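Local coordinates for protein alanine racemase (Oenococcus oeni PSU-1, PDB 3HUR) that belongs to the alanine racemase family, joining an N-terminal domain of TIM-barrel type to a C-terminal domain built mainly of beta strands, at residues N22-R27 with I223-I229; K53-T58 with L378-I382; I305-P311 with V323-Y329. One frame throughout, in Å; residues are numbered along the deposited sequence.

Contact 1 (N22-R27 with I223-I229). With SO4 (sulfate ion), chain B.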
loop_
_atom_site.group_PDB
_atom_site.type_symbol
_atom_site.label_atom_id
_atom_site.label_comp_id
_atom_site.label_asym_id
_atom_site.label_seq_id
_atom_site.Cartn_x
_atom_site.Cartn_y
_atom_site.Cartn_z
ATOM N N ASN A 22 13.901 -26.136 19.522
ATOM C CA ASN A 22 12.436 -26.133 19.569
ATOM C C ASN A 22 11.847 -27.523 19.317
ATOM O O ASN A 22 10.860 -27.888 19.950
ATOM C CB ASN A 22 11.826 -25.124 18.588
ATOM C CG ASN A 22 12.068 -23.698 18.978
ATOM O OD1 ASN A 22 12.439 -23.384 20.101
ATOM N ND2 ASN A 22 11.849 -22.816 18.040
ATOM N N LEU A 23 12.430 -28.292 18.399
ATOM C CA LEU A 23 11.920 -29.651 18.148
ATOM C C LEU A 23 12.172 -30.520 19.374
ATOM O O LEU A 23 11.305 -31.257 19.805
ATOM C CB LEU A 23 12.534 -30.297 16.908
ATOM C CG LEU A 23 11.988 -29.832 15.555
ATOM C CD1 LEU A 23 12.363 -30.826 14.431
ATOM C CD2 LEU A 23 10.505 -29.635 15.621
ATOM N N GLN A 24 13.370 -30.408 19.929
ATOM C CA GLN A 24 13.702 -31.057 21.181
ATOM C C GLN A 24 12.731 -30.712 22.358
ATOM O O GLN A 24 12.314 -31.606 23.077
ATOM C CB GLN A 24 15.166 -30.766 21.538
ATOM C CG GLN A 24 16.188 -31.554 20.641
ATOM C CD GLN A 24 17.599 -30.888 20.543
ATOM O OE1 GLN A 24 17.851 -29.798 21.098
ATOM N NE2 GLN A 24 18.504 -31.543 19.822
ATOM N N GLU A 25 12.367 -29.444 22.547
ATOM C CA GLU A 25 11.486 -29.041 23.649
ATOM C C GLU A 25 10.141 -29.637 23.527
ATOM O O GLU A 25 9.577 -30.120 24.510
ATOM C CB GLU A 25 11.257 -27.535 23.694
ATOM C CG GLU A 25 12.398 -26.759 24.266
ATOM C CD GLU A 25 12.488 -26.886 25.754
ATOM O OE1 GLU A 25 11.494 -26.560 26.464
ATOM O OE2 GLU A 25 13.573 -27.289 26.197
ATOM N N ILE A 26 9.597 -29.559 22.324
ATOM C CA ILE A 26 8.231 -29.966 22.132
ATOM C C ILE A 26 8.111 -31.503 22.153
ATOM O O ILE A 26 7.010 -32.045 22.339
ATOM C CB ILE A 26 7.615 -29.331 20.868
ATOM C CG1 ILE A 26 6.099 -29.315 20.983
ATOM C CG2 ILE A 26 8.032 -30.074 19.608
ATOM C CD1 ILE A 26 5.561 -28.410 22.079
ATOM N N ARG A 27 9.236 -32.188 21.940
ATOM C CA ARG A 27 9.317 -33.639 22.125
ATOM C C ARG A 27 9.122 -33.955 23.624
ATOM O O ARG A 27 8.320 -34.793 23.978
ATOM C CB ARG A 27 10.662 -34.195 21.658
ATOM C CG ARG A 27 10.668 -35.707 21.445
ATOM C CD ARG A 27 12.075 -36.251 21.150
ATOM N NE ARG A 27 12.028 -37.282 20.110
ATOM C CZ ARG A 27 12.363 -37.110 18.829
ATOM N NH1 ARG A 27 12.810 -35.937 18.388
ATOM N NH2 ARG A 27 12.262 -38.125 17.977
ATOM N N ILE A 223 4.166 -36.707 16.675
ATOM C CA ILE A 223 3.773 -35.315 16.574
ATOM C C ILE A 223 4.271 -34.665 15.265
ATOM O O ILE A 223 5.220 -35.137 14.648
ATOM C CB ILE A 223 4.206 -34.519 17.804
ATOM C CG1 ILE A 223 5.725 -34.398 17.929
ATOM C CG2 ILE A 223 3.610 -35.147 19.065
ATOM C CD1 ILE A 223 6.164 -33.386 19.059
ATOM N N ARG A 224 3.566 -33.611 14.849
ATOM C CA ARG A 224 3.758 -32.935 13.560
ATOM C C ARG A 224 3.924 -31.436 13.717
ATOM O O ARG A 224 3.122 -30.675 13.227
ATOM C CB ARG A 224 2.553 -33.202 12.683
ATOM C CG ARG A 224 2.580 -34.563 12.095
ATOM C CD ARG A 224 1.461 -34.689 11.075
ATOM N NE ARG A 224 0.389 -35.287 11.829
ATOM C CZ ARG A 224 -0.868 -34.897 11.901
ATOM N NH1 ARG A 224 -1.386 -33.935 11.173
ATOM N NH2 ARG A 224 -1.623 -35.580 12.710
ATOM N N PRO A 225 4.956 -30.996 14.431
ATOM C CA PRO A 225 5.149 -29.563 14.630
ATOM C C PRO A 225 5.525 -28.842 13.343
ATOM O O PRO A 225 6.431 -29.263 12.656
ATOM C CB PRO A 225 6.294 -29.510 15.616
ATOM C CG PRO A 225 6.952 -30.783 15.488
ATOM C CD PRO A 225 5.943 -31.767 15.181
ATOM N N GLY A 226 4.764 -27.807 13.011
ATOM C CA GLY A 226 5.010 -26.955 11.826
ATOM C C GLY A 226 5.326 -25.536 12.251
ATOM O O GLY A 226 6.440 -25.242 12.619
ATOM N N GLN A 227 4.333 -24.673 12.266
ATOM C CA GLN A 227 4.578 -23.269 12.496
ATOM C C GLN A 227 5.329 -22.975 13.751
ATOM O O GLN A 227 5.971 -21.910 13.849
ATOM C CB GLN A 227 3.311 -22.507 12.663
ATOM C CG GLN A 227 2.487 -22.345 11.498
ATOM C CD GLN A 227 1.471 -21.234 11.728
ATOM O OE1 GLN A 227 0.274 -21.438 11.548
ATOM N NE2 GLN A 227 1.957 -20.044 12.112
ATOM N N LEU A 228 5.223 -23.844 14.739
ATOM C CA LEU A 228 5.853 -23.557 16.010
ATOM C C LEU A 228 7.359 -23.709 15.929
ATOM O O LEU A 228 8.080 -23.357 16.893
ATOM C CB LEU A 228 5.322 -24.481 17.123
ATOM C CG LEU A 228 5.811 -25.944 17.199
ATOM C CD1 LEU A 228 7.218 -26.086 17.697
ATOM C CD2 LEU A 228 4.868 -26.708 18.134
ATOM N N ILE A 229 7.843 -24.304 14.844
ATOM C CA ILE A 229 9.279 -24.480 14.706
ATOM C C ILE A 229 10.008 -23.140 14.752
ATOM O O ILE A 229 11.093 -23.043 15.281
ATOM C CB ILE A 229 9.634 -25.157 13.401
ATOM C CG1 ILE A 229 9.191 -26.644 13.442
ATOM C CG2 ILE A 229 11.093 -25.014 13.195
ATOM C CD1 ILE A 229 9.258 -27.415 12.078
HETATM S S SO4 B . 0.796 -26.684 12.113
HETATM O O1 SO4 B . 1.195 -25.368 11.682
HETATM O O2 SO4 B . -0.561 -26.739 12.590
HETATM O O3 SO4 B . 0.784 -27.548 10.970
HETATM O O4 SO4 B . 1.736 -26.983 13.182
#

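Contact 2 (K53-T58 with L378-I382)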
loop_
_atom_site.group_PDB
_atom_site.type_symbol
_atom_site.label_atom_id
_atom_site.label_comp_id
_atom_site.label_asym_id
_atom_site.label_seq_id
_atom_site.Cartn_x
_atom_site.Cartn_y
_atom_site.Cartn_z
ATOM N N LYS A 53 18.249 -30.138 6.988
ATOM C CA LYS A 53 19.585 -30.610 7.286
ATOM C C LYS A 53 19.896 -30.470 8.769
ATOM O O LYS A 53 20.487 -31.356 9.352
ATOM C CB LYS A 53 20.644 -29.824 6.528
ATOM C CG LYS A 53 20.746 -30.140 5.077
ATOM C CD LYS A 53 21.788 -29.225 4.454
ATOM C CE LYS A 53 22.050 -29.553 2.991
ATOM N NZ LYS A 53 22.923 -30.772 2.829
ATOM N N ALA A 54 19.559 -29.339 9.371
ATOM C CA ALA A 54 19.767 -29.189 10.805
ATOM C C ALA A 54 18.990 -30.278 11.590
ATOM O O ALA A 54 19.475 -30.779 12.591
ATOM C CB ALA A 54 19.348 -27.828 11.268
ATOM N N PHE A 55 17.798 -30.644 11.144
ATOM C CA PHE A 55 17.059 -31.634 11.899
ATOM C C PHE A 55 17.628 -33.049 11.712
ATOM O O PHE A 55 17.519 -33.858 12.639
ATOM C CB PHE A 55 15.574 -31.644 11.536
ATOM C CG PHE A 55 14.865 -30.343 11.759
ATOM C CD1 PHE A 55 15.246 -29.482 12.734
ATOM C CD2 PHE A 55 13.793 -29.993 10.963
ATOM C CE1 PHE A 55 14.562 -28.298 12.918
ATOM C CE2 PHE A 55 13.119 -28.830 11.145
ATOM C CZ PHE A 55 13.503 -27.975 12.108
ATOM N N GLN A 56 18.175 -33.350 10.525
ATOM C CA GLN A 56 18.760 -34.693 10.227
ATOM C C GLN A 56 20.042 -34.924 11.029
ATOM O O GLN A 56 20.285 -36.002 11.538
ATOM C CB GLN A 56 19.075 -34.862 8.734
ATOM C CG GLN A 56 19.375 -36.290 8.324
ATOM C CD GLN A 56 19.525 -36.476 6.809
ATOM O OE1 GLN A 56 18.584 -36.865 6.122
ATOM N NE2 GLN A 56 20.704 -36.195 6.290
ATOM N N GLU A 57 20.830 -33.876 11.187
ATOM C CA GLU A 57 22.131 -34.001 11.776
ATOM C C GLU A 57 22.025 -34.131 13.270
ATOM O O GLU A 57 22.899 -34.743 13.904
ATOM C CB GLU A 57 23.019 -32.807 11.398
ATOM C CG GLU A 57 23.964 -32.260 12.540
ATOM C CD GLU A 57 25.253 -33.047 12.705
ATOM O OE1 GLU A 57 25.500 -33.920 11.868
ATOM O OE2 GLU A 57 26.031 -32.776 13.656
ATOM N N THR A 58 21.007 -33.510 13.840
ATOM C CA THR A 58 20.818 -33.539 15.283
ATOM C C THR A 58 19.843 -34.637 15.678
ATOM O O THR A 58 19.595 -34.848 16.846
ATOM C CB THR A 58 20.241 -32.222 15.797
ATOM O OG1 THR A 58 19.019 -31.919 15.079
ATOM C CG2 THR A 58 21.264 -31.128 15.650
ATOM N N LEU A 378 25.493 -25.292 14.611
ATOM C CA LEU A 378 24.803 -26.210 13.689
ATOM C C LEU A 378 24.893 -25.753 12.234
ATOM O O LEU A 378 25.063 -26.551 11.333
ATOM C CB LEU A 378 23.334 -26.322 14.070
ATOM C CG LEU A 378 22.716 -27.689 14.313
ATOM C CD1 LEU A 378 21.202 -27.484 14.374
ATOM C CD2 LEU A 378 23.131 -28.692 13.239
ATOM N N ALA A 379 24.767 -24.453 12.014
ATOM C CA ALA A 379 24.884 -23.867 10.698
ATOM C C ALA A 379 26.236 -24.129 10.011
ATOM O O ALA A 379 26.281 -24.419 8.816
ATOM C CB ALA A 379 24.640 -22.385 10.787
ATOM N N GLU A 380 27.310 -23.988 10.776
ATOM C CA GLU A 380 28.694 -24.301 10.368
ATOM C C GLU A 380 28.760 -25.767 9.925
ATOM O O GLU A 380 29.153 -26.061 8.771
ATOM C CB GLU A 380 29.611 -24.056 11.592
ATOM C CG GLU A 380 31.087 -23.652 11.419
ATOM C CD GLU A 380 31.833 -23.484 12.827
ATOM O OE1 GLU A 380 31.372 -24.015 13.894
ATOM O OE2 GLU A 380 32.901 -22.814 12.864
ATOM N N VAL A 381 28.309 -26.667 10.819
ATOM C CA VAL A 381 28.374 -28.119 10.598
ATOM C C VAL A 381 27.622 -28.582 9.350
ATOM O O VAL A 381 28.096 -29.488 8.649
ATOM C CB VAL A 381 27.800 -28.933 11.819
ATOM C CG1 VAL A 381 27.586 -30.421 11.444
ATOM C CG2 VAL A 381 28.682 -28.783 13.096
ATOM N N ILE A 382 26.457 -27.993 9.046
ATOM C CA ILE A 382 25.708 -28.438 7.849
ATOM C C ILE A 382 26.105 -27.704 6.556
ATOM O O ILE A 382 25.580 -27.996 5.479
ATOM C CB ILE A 382 24.181 -28.415 8.079
ATOM C CG1 ILE A 382 23.673 -26.985 8.269
ATOM C CG2 ILE A 382 23.837 -29.231 9.296
ATOM C CD1 ILE A 382 22.227 -26.830 7.960
#

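Contact 3 (I305-P311 with V323-Y329)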
loop_
_atom_site.group_PDB
_atom_site.type_symbol
_atom_site.label_atom_id
_atom_site.label_comp_id
_atom_site.label_asym_id
_atom_site.label_seq_id
_atom_site.Cartn_x
_atom_site.Cartn_y
_atom_site.Cartn_z
ATOM N N ILE A 305 22.140 -3.355 19.568
ATOM C CA ILE A 305 23.511 -3.390 19.124
ATOM C C ILE A 305 24.336 -3.870 20.295
ATOM O O ILE A 305 24.264 -3.302 21.397
ATOM C CB ILE A 305 24.007 -1.994 18.724
ATOM C CG1 ILE A 305 23.318 -1.519 17.452
ATOM C CG2 ILE A 305 25.478 -2.018 18.461
ATOM C CD1 ILE A 305 23.470 -0.047 17.190
ATOM N N ASN A 306 25.113 -4.924 20.061
ATOM C CA ASN A 306 26.023 -5.426 21.091
ATOM C C ASN A 306 25.291 -5.874 22.348
ATOM O O ASN A 306 25.687 -5.533 23.470
ATOM C CB ASN A 306 27.029 -4.340 21.471
ATOM C CG ASN A 306 28.393 -4.909 21.772
ATOM O OD1 ASN A 306 29.169 -5.175 20.857
ATOM N ND2 ASN A 306 28.699 -5.088 23.038
ATOM N N GLY A 307 24.205 -6.615 22.165
ATOM C CA GLY A 307 23.400 -7.062 23.298
ATOM C C GLY A 307 22.607 -5.938 23.951
ATOM O O GLY A 307 21.683 -6.193 24.701
ATOM N N LYS A 308 22.940 -4.691 23.641
ATOM C CA LYS A 308 22.287 -3.569 24.290
ATOM C C LYS A 308 21.308 -2.861 23.357
ATOM O O LYS A 308 21.372 -2.922 22.126
ATOM C CB LYS A 308 23.312 -2.548 24.838
ATOM C CG LYS A 308 24.702 -3.140 25.199
ATOM C CD LYS A 308 25.406 -2.385 26.365
ATOM C CE LYS A 308 26.687 -3.123 26.865
ATOM N NZ LYS A 308 27.932 -2.711 26.109
ATOM N N ARG A 309 20.462 -2.092 23.992
ATOM C CA ARG A 309 19.326 -1.530 23.371
ATOM C C ARG A 309 19.508 0.004 23.256
ATOM O O ARG A 309 19.276 0.725 24.217
ATOM C CB ARG A 309 18.190 -1.916 24.286
ATOM C CG ARG A 309 16.854 -1.899 23.667
ATOM C CD ARG A 309 15.808 -2.614 24.571
ATOM N NE ARG A 309 14.477 -2.043 24.328
ATOM C CZ ARG A 309 14.071 -0.814 24.706
ATOM N NH1 ARG A 309 14.870 0.006 25.401
ATOM N NH2 ARG A 309 12.835 -0.396 24.398
ATOM N N MET A 310 19.945 0.491 22.084
ATOM C CA MET A 310 20.190 1.938 21.865
ATOM C C MET A 310 19.011 2.581 21.110
ATOM O O MET A 310 18.311 1.886 20.369
ATOM C CB MET A 310 21.533 2.158 21.154
ATOM C CG MET A 310 22.728 1.733 22.019
ATOM S SD MET A 310 24.172 1.326 21.091
ATOM C CE MET A 310 24.930 -0.038 21.982
ATOM N N PRO A 311 18.761 3.894 21.321
ATOM C CA PRO A 311 17.527 4.484 20.840
ATOM C C PRO A 311 17.589 5.040 19.416
ATOM O O PRO A 311 18.633 5.473 18.953
ATOM C CB PRO A 311 17.296 5.612 21.835
ATOM C CG PRO A 311 18.647 6.093 22.104
ATOM C CD PRO A 311 19.521 4.865 22.125
ATOM N N VAL A 323 20.652 6.162 14.860
ATOM C CA VAL A 323 20.685 5.709 16.256
ATOM C C VAL A 323 21.795 6.353 17.089
ATOM O O VAL A 323 22.958 6.382 16.702
ATOM C CB VAL A 323 20.834 4.158 16.316
ATOM C CG1 VAL A 323 21.051 3.673 17.744
ATOM C CG2 VAL A 323 19.608 3.493 15.708
ATOM N N LYS A 324 21.427 6.842 18.266
ATOM C CA LYS A 324 22.404 7.342 19.239
ATOM C C LYS A 324 23.074 6.173 19.897
ATOM O O LYS A 324 22.410 5.410 20.561
ATOM C CB LYS A 324 21.726 8.202 20.324
ATOM C CG LYS A 324 22.724 8.876 21.313
ATOM C CD LYS A 324 22.021 9.591 22.477
ATOM C CE LYS A 324 23.085 10.109 23.509
ATOM N NZ LYS A 324 22.526 10.939 24.664
ATOM N N LEU A 325 24.392 6.065 19.735
ATOM C CA LEU A 325 25.193 4.964 20.291
ATOM C C LEU A 325 25.762 5.323 21.678
ATOM O O LEU A 325 25.916 6.497 22.008
ATOM C CB LEU A 325 26.353 4.651 19.354
ATOM C CG LEU A 325 26.040 4.490 17.857
ATOM C CD1 LEU A 325 27.319 4.524 16.983
ATOM C CD2 LEU A 325 25.232 3.213 17.621
ATOM N N ASP A 326 26.105 4.318 22.478
ATOM C CA ASP A 326 26.581 4.588 23.841
ATOM C C ASP A 326 28.076 4.905 23.818
ATOM O O ASP A 326 28.558 5.749 24.572
ATOM C CB ASP A 326 26.147 3.509 24.887
ATOM C CG ASP A 326 26.631 2.080 24.568
ATOM O OD1 ASP A 326 27.247 1.848 23.498
ATOM O OD2 ASP A 326 26.379 1.170 25.418
ATOM N N ARG A 327 28.792 4.268 22.913
ATOM C CA ARG A 327 30.176 4.627 22.632
ATOM C C ARG A 327 30.296 4.635 21.118
ATOM O O ARG A 327 29.293 4.576 20.430
ATOM C CB ARG A 327 31.147 3.625 23.287
ATOM C CG ARG A 327 30.640 2.203 23.337
ATOM C CD ARG A 327 31.775 1.207 23.524
ATOM N NE ARG A 327 32.269 0.695 22.241
ATOM C CZ ARG A 327 32.327 -0.591 21.896
ATOM N NH1 ARG A 327 32.789 -0.919 20.684
ATOM N NH2 ARG A 327 31.942 -1.549 22.745
ATOM N N LYS A 328 31.509 4.709 20.596
ATOM C CA LYS A 328 31.715 4.725 19.158
ATOM C C LYS A 328 31.745 3.268 18.714
ATOM O O LYS A 328 32.403 2.457 19.378
ATOM C CB LYS A 328 33.043 5.447 18.846
ATOM C CG LYS A 328 33.404 5.584 17.349
ATOM C CD LYS A 328 34.908 5.865 17.147
ATOM C CE LYS A 328 35.260 6.161 15.667
ATOM N NZ LYS A 328 36.628 5.648 15.267
ATOM N N TYR A 329 31.042 2.912 17.627
ATOM C CA TYR A 329 31.219 1.573 17.030
ATOM C C TYR A 329 31.733 1.682 15.617
ATOM O O TYR A 329 31.471 2.661 14.941
ATOM C CB TYR A 329 29.929 0.754 17.043
ATOM C CG TYR A 329 29.486 0.368 18.414
ATOM C CD1 TYR A 329 28.922 1.314 19.264
ATOM C CD2 TYR A 329 29.640 -0.917 18.879
ATOM C CE1 TYR A 329 28.515 0.989 20.540
ATOM C CE2 TYR A 329 29.233 -1.260 20.183
ATOM C CZ TYR A 329 28.671 -0.288 20.988
ATOM O OH TYR A 329 28.274 -0.580 22.263
#

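Contact 1 (N22-R27 with I223-I229)
Asn22 and Ile229 bring their CA atoms within 6.0 Å while Arg27 and Ile223 lie 8.0 Å apart, so helix 16-30 and the chain leaving strand 222-223 run in opposed senses and diverge slightly. Where they are nearer, Asn22 reaches across: ND2 donates to Ile229 O (2.9 Å, 160° at the hydrogen). The oxygen lies in the Asn22 amide plane, whereas the donor stands above the carbonyl plane. An amide suits this buried place because its OD1 can also accept from Glu248 N. Along the helix from Asn22 toward Arg27 the contact is aliphatic. Leu23 CD2 touches both Pro225, 3.7 Å from its CG, and Ile229, the leucine side chain crossing the proline almost at right angles. Ile26, with CG1 anti to the backbone N (chi1 -158°), extends that branch tip to tip with Leu228, CG1 to CD2 4.1 Å, while CG2 meets Ile223 CD1 at 3.8 Å. On the far side of the loop the backbone N of Gln227 donates to O1 of a sulfate probably taken up from the crystallisation liquor (3.3 Å), and that of Gly226 more weakly to O4; Gly226 has no side chain to obstruct the ion. Ser206 OG also bonds to the ion. An anion held by backbone N-H groups beyond the eighth parallel strand is consistent with the phosphate-binding place common in TIM barrels.

Contact 2 (K53-T58 with L378-I382)
Leu378 of the short helix 377-381, near the chain's end, and Ile382, the residue just after that helix, pack against Ala54 and Lys53 of helix 48-57, an outer helix of the TIM-barrel-type domain. The apolar contacts dominate. Leu378 pushes its forked end among three residues of segment 53-58: CD1 lies 3.6 Å from Ala54 CB, CD2 lies 3.7 Å from Glu57 CG, and both methyls rest 3.9 Å from Thr58 CG2. The small alanine allows the leucine close to the helix backbone. One turn on, Ile382 has CG1 tucked over its own main chain (chi1 66°), which carries CD1 to 3.7 Å from Lys53 CB and close to Ala54 N. Leu16 and Ala20 of helix 16-30 also touch this group, Leu16 meeting Ala54 and Ile382, and Ala20 meeting Leu378, so three helices share the apolar seam.

At its rim, long polar residues contribute their methylenes. Lys53 lends its CB to Ile382 and takes its ammonium group away to Ala78 O. Glu57, bent at chi2 (82°), runs antiparallel alongside Leu378 and lies across Val381, its OE2 3.6 Å from Val381 CG1; the exposed carboxylate meets the valine methyl by van der Waals contact.

No hydrogen bond spans the two segments. Bonding stays within each segment or goes to nearby residues, and a threonine serves well because its methyl and hydroxyl part company: Thr58 CG2 faces Leu378 while Thr58 OG1, also bonded to Ser60 OG, turns back to donate to Ala54 O at 2.8 Å.

Contact 3 (I305-P311 with V323-Y329)
Tyr329 lies with Ile305 CG2 over one ring face, 4.2 Å above the plane and toward the rim, and the Arg327 guanidinium over the opposite face. In the ring plane, its hydroxyl donates to the syn lone pair of Asp326 OD1 at 2.9 Å; Asn306 OD1 comes near the edge at CE2. Tyrosine therefore offers an apolar face to the isoleucine while its polar end remains bonded.

The ring packs against a beta hairpin of the C-terminal domain, strands 302-305 and 308-311, joined by a type I' turn. Asn306 and Gly307 occupy its two central positions, both with positive phi, a conformation that suits this pair. Backbone bonds between Ile305 and Lys308 close the turn in both directions.

Met310 fills the middle of the contact. With CG opposite its own carbonyl carbon (chi1 -65°) and a bend at chi3, its flexible thioether brings SD to 5.3 Å from the Tyr329 ring centroid, an oblique Met-aromatic contact, and CE to 3.4 Å from Tyr329 OH. Leu325, though its CB points away, returns CD2 to within 3.7 Å of Ile305 CD1. Lys308 passes across Asp326, its NZ 4.2 Å from OD2, a longer-range attraction of opposite charges. At the other end a single backbone bond joins the segments: Lys324 N donates to Pro311 O at 3.2 Å, and Val323 CG1 presses on that same Pro311 O, also at 3.2 Å.

How the contacts relate
Contacts 1 and 2 are neighbours, with centres about 16 Å apart, and Phe55 joins them: its CD1 lies 3.6 Å from Leu23 CD1, and its CZ 4.0 Å from Ile229 CG2. Helix 16-30 serves both, so the end of the eighth parallel strand, helix 48-57 and the C-terminal helix 377-381 all gather round it. Along the chain their segments alternate, and contact 2 brings the last helix back to the N-terminal domain. Contact 3 comes between residues 223-229 and 378-382 in sequence, out in the C-terminal strand domain, its centre about 35 Å from that of contact 1 and about 32 Å from that of contact 2; it touches neither.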